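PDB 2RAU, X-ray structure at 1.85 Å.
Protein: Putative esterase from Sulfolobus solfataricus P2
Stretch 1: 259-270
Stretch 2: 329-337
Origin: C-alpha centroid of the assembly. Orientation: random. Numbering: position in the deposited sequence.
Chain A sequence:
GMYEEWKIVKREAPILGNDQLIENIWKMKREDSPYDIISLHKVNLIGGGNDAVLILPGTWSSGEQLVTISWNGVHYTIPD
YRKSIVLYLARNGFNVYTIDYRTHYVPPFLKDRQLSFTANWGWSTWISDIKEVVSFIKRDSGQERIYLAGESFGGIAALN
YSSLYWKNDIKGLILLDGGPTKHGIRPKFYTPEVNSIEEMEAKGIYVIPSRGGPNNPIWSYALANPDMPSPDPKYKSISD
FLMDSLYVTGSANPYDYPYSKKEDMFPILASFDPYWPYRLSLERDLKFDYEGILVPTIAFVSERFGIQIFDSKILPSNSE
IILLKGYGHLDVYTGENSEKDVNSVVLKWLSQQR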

# COMPACT_ATOMS: atom_id res chain seq x y z
N TYR A 259 5.25 2.24 20.14
CA TYR A 259 6.03 3.49 20.28
C TYR A 259 6.37 4.11 18.95
O TYR A 259 7.53 4.25 18.57
CB TYR A 259 7.33 3.27 21.09
CG TYR A 259 7.23 2.54 22.42
CD1 TYR A 259 6.70 3.16 23.57
CD2 TYR A 259 7.71 1.23 22.59
CE1 TYR A 259 6.62 2.50 24.80
CE2 TYR A 259 7.63 0.58 23.82
CZ TYR A 259 7.08 1.22 24.92
OH TYR A 259 7.00 0.59 26.11
N SER A 260 5.32 4.47 18.22
CA SER A 260 5.45 5.05 16.88
C SER A 260 6.40 6.24 16.93
O SER A 260 6.28 7.10 17.84
CB SER A 260 4.08 5.48 16.36
OG SER A 260 3.13 4.47 16.59
N LYS A 261 7.29 6.32 15.95
CA LYS A 261 8.30 7.40 15.84
C LYS A 261 8.07 8.29 14.68
O LYS A 261 7.72 7.83 13.61
CB LYS A 261 9.64 6.77 15.69
CG LYS A 261 10.07 5.89 16.88
CD LYS A 261 10.36 6.72 18.10
CE LYS A 261 10.99 5.92 19.18
NZ LYS A 261 10.06 4.96 19.76
N LYS A 262 8.28 9.58 14.87
CA LYS A 262 8.20 10.54 13.75
C LYS A 262 9.14 10.20 12.61
O LYS A 262 8.83 10.47 11.44
CB LYS A 262 8.44 11.98 14.21
CG LYS A 262 9.83 12.32 14.67
CD LYS A 262 9.89 13.75 15.22
CE LYS A 262 11.31 14.21 15.51
NZ LYS A 262 11.83 13.47 16.64
N GLU A 263 10.30 9.64 12.94
CA GLU A 263 11.30 9.26 11.95
C GLU A 263 10.80 8.20 10.97
O GLU A 263 11.29 8.11 9.83
CB GLU A 263 12.58 8.76 12.64
CG GLU A 263 13.37 9.81 13.41
CD GLU A 263 12.79 10.19 14.74
OE1 GLU A 263 12.00 9.45 15.36
OE2 GLU A 263 13.17 11.25 15.17
N ASP A 264 9.84 7.41 11.44
CA ASP A 264 9.16 6.39 10.62
C ASP A 264 7.90 6.95 9.95
O ASP A 264 7.67 6.75 8.75
CB ASP A 264 8.81 5.15 11.45
CG ASP A 264 10.04 4.47 12.03
OD1 ASP A 264 11.10 4.49 11.36
OD2 ASP A 264 9.97 3.92 13.16
N MSE A 265 7.11 7.71 10.70
CA MSE A 265 5.77 8.13 10.25
C MSE A 265 5.82 9.27 9.25
O MSE A 265 5.07 9.28 8.28
CB MSE A 265 4.86 8.55 11.39
CG MSE A 265 4.54 7.46 12.42
SE MSE A 265 3.42 6.12 11.53
CE MSE A 265 4.08 4.61 12.59
N PHE A 266 6.64 10.26 9.55
CA PHE A 266 6.65 11.48 8.71
C PHE A 266 7.09 11.16 7.26
O PHE A 266 6.50 11.73 6.32
CB PHE A 266 7.46 12.62 9.37
CG PHE A 266 6.76 13.27 10.60
CD1 PHE A 266 5.61 12.72 11.21
CD2 PHE A 266 7.34 14.37 11.22
CE1 PHE A 266 5.06 13.28 12.33
CE2 PHE A 266 6.77 14.93 12.34
CZ PHE A 266 5.63 14.41 12.87
N PRO A 267 8.16 10.33 7.07
CA PRO A 267 8.51 9.94 5.70
C PRO A 267 7.45 9.22 4.90
O PRO A 267 7.38 9.45 3.70
CB PRO A 267 9.81 9.16 5.85
CG PRO A 267 10.40 9.66 7.10
CD PRO A 267 9.19 9.85 8.01
N ILE A 268 6.59 8.45 5.57
CA ILE A 268 5.47 7.74 4.94
C ILE A 268 4.47 8.76 4.46
O ILE A 268 4.06 8.75 3.32
CB ILE A 268 4.79 6.65 5.88
CG1 ILE A 268 5.77 5.47 6.07
CG2 ILE A 268 3.40 6.23 5.31
CD1 ILE A 268 5.44 4.43 7.23
N LEU A 269 4.05 9.67 5.34
CA LEU A 269 3.07 10.68 4.97
C LEU A 269 3.61 11.53 3.82
O LEU A 269 2.90 11.84 2.88
CB LEU A 269 2.72 11.54 6.18
CG LEU A 269 1.48 11.08 7.00
CD1 LEU A 269 0.24 11.38 6.22
CD2 LEU A 269 1.53 9.63 7.47
N ALA A 270 4.88 11.89 3.92
CA ALA A 270 5.51 12.76 2.94
C ALA A 270 5.54 12.14 1.53
O ALA A 270 5.50 12.88 0.54
CB ALA A 270 6.90 13.14 3.38
N HIS A 329 -2.72 1.75 12.65
CA HIS A 329 -2.68 1.27 11.28
C HIS A 329 -1.30 1.27 10.67
O HIS A 329 -0.81 0.24 10.14
CB HIS A 329 -3.65 2.13 10.45
CG HIS A 329 -3.93 1.60 9.07
ND1 HIS A 329 -4.25 0.28 8.82
CD2 HIS A 329 -4.02 2.25 7.88
CE1 HIS A 329 -4.50 0.13 7.53
NE2 HIS A 329 -4.36 1.31 6.94
N LEU A 330 -0.64 2.42 10.73
CA LEU A 330 0.66 2.55 10.10
C LEU A 330 1.77 1.81 10.79
O LEU A 330 2.79 1.58 10.15
CB LEU A 330 1.02 4.00 9.89
CG LEU A 330 0.07 4.86 9.01
CD1 LEU A 330 0.56 6.31 8.97
CD2 LEU A 330 -0.03 4.30 7.62
N ASP A 331 1.59 1.46 12.06
CA ASP A 331 2.60 0.64 12.80
C ASP A 331 2.76 -0.77 12.20
O ASP A 331 3.78 -1.42 12.41
CB ASP A 331 2.22 0.50 14.29
CG ASP A 331 2.27 1.82 15.04
OD1 ASP A 331 3.35 2.48 14.99
OD2 ASP A 331 1.23 2.15 15.68
N VAL A 332 1.75 -1.23 11.48
CA VAL A 332 1.80 -2.52 10.78
C VAL A 332 2.92 -2.58 9.71
O VAL A 332 3.52 -3.63 9.46
CB VAL A 332 0.41 -2.88 10.18
CG1 VAL A 332 0.44 -4.27 9.49
CG2 VAL A 332 -0.67 -2.86 11.32
N TYR A 333 3.26 -1.41 9.18
CA TYR A 333 4.15 -1.23 8.03
C TYR A 333 5.54 -0.66 8.31
O TYR A 333 6.37 -0.62 7.43
CB TYR A 333 3.46 -0.31 7.00
CG TYR A 333 2.01 -0.66 6.80
CD1 TYR A 333 1.64 -1.93 6.39
CD2 TYR A 333 1.02 0.28 6.99
CE1 TYR A 333 0.30 -2.27 6.25
CE2 TYR A 333 -0.31 -0.05 6.85
CZ TYR A 333 -0.66 -1.33 6.48
OH TYR A 333 -1.99 -1.65 6.34
N THR A 334 5.80 -0.22 9.54
CA THR A 334 7.05 0.43 9.86
C THR A 334 7.32 0.37 11.37
O THR A 334 6.47 -0.13 12.15
CB THR A 334 7.08 1.93 9.41
OG1 THR A 334 8.42 2.42 9.51
CG2 THR A 334 6.08 2.80 10.26
N GLY A 335 8.54 0.77 11.77
CA GLY A 335 8.95 0.81 13.16
C GLY A 335 9.71 -0.42 13.56
O GLY A 335 9.47 -1.49 13.04
N GLU A 336 10.64 -0.26 14.49
CA GLU A 336 11.52 -1.38 14.85
C GLU A 336 10.81 -2.62 15.41
O GLU A 336 11.29 -3.74 15.23
CB GLU A 336 12.62 -0.91 15.79
CG GLU A 336 12.12 -0.41 17.11
CD GLU A 336 13.27 -0.10 18.10
OE1 GLU A 336 14.45 -0.27 17.73
OE2 GLU A 336 12.95 0.29 19.24
N ASN A 337 9.64 -2.44 16.02
CA ASN A 337 8.89 -3.59 16.58
C ASN A 337 8.08 -4.39 15.54
O ASN A 337 7.65 -5.52 15.79
CB ASN A 337 7.99 -3.11 17.72
CG ASN A 337 8.78 -2.42 18.81
OD1 ASN A 337 8.59 -1.21 19.13
ND2 ASN A 337 9.67 -3.15 19.39
O HOH W 1 10.54 2.51 18.35
O HOH W 2 11.39 2.67 15.00

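Stretch 1 enters as a loop and becomes a helix at 262-270, with K261 at the N-cap position. The K261 carbonyl O accepts from D264 N (3.1 Å) and M265 N (3.0 Å). The helix is kinked at P267, whose N has no hydrogen to give to the turn before. In stretch 2, residues 329-332 have helical angles without the regular bonds. The backbones come nearest at D264 and G335, whose CA atoms are 6.1 Å apart.

One direct hydrogen bond joins the stretches: S260 OG donates to D331 OD1 at 2.6 Å. Both residues are buried. The serine hydroxyl suits its place because it can donate to the carboxylate. M265, a selenomethionine, has a long, flexible side chain that reaches across. Its SE lies 3.6 Å from L330 CB, and its CE lies 3.6 Å from T334 CG2. L330 points toward the helix and also meets L269: L330 CD1 lies 3.8 Å from L269 CD2. I268 CD1 packs 3.5 Å from T334 CG2, so the threonine methyl serves the apolar side.

D264 OD2 lies 3.3 Å from G335 CA. At the G335 backbone angles, a CB would jam against the preceding carbonyl O, which calls for glycine. Water 2 links the stretches: it donates to D264 OD2 (2.6 Å) and accepts from E336 N (3.1 Å). The contact buries 449 Å², both sides summed.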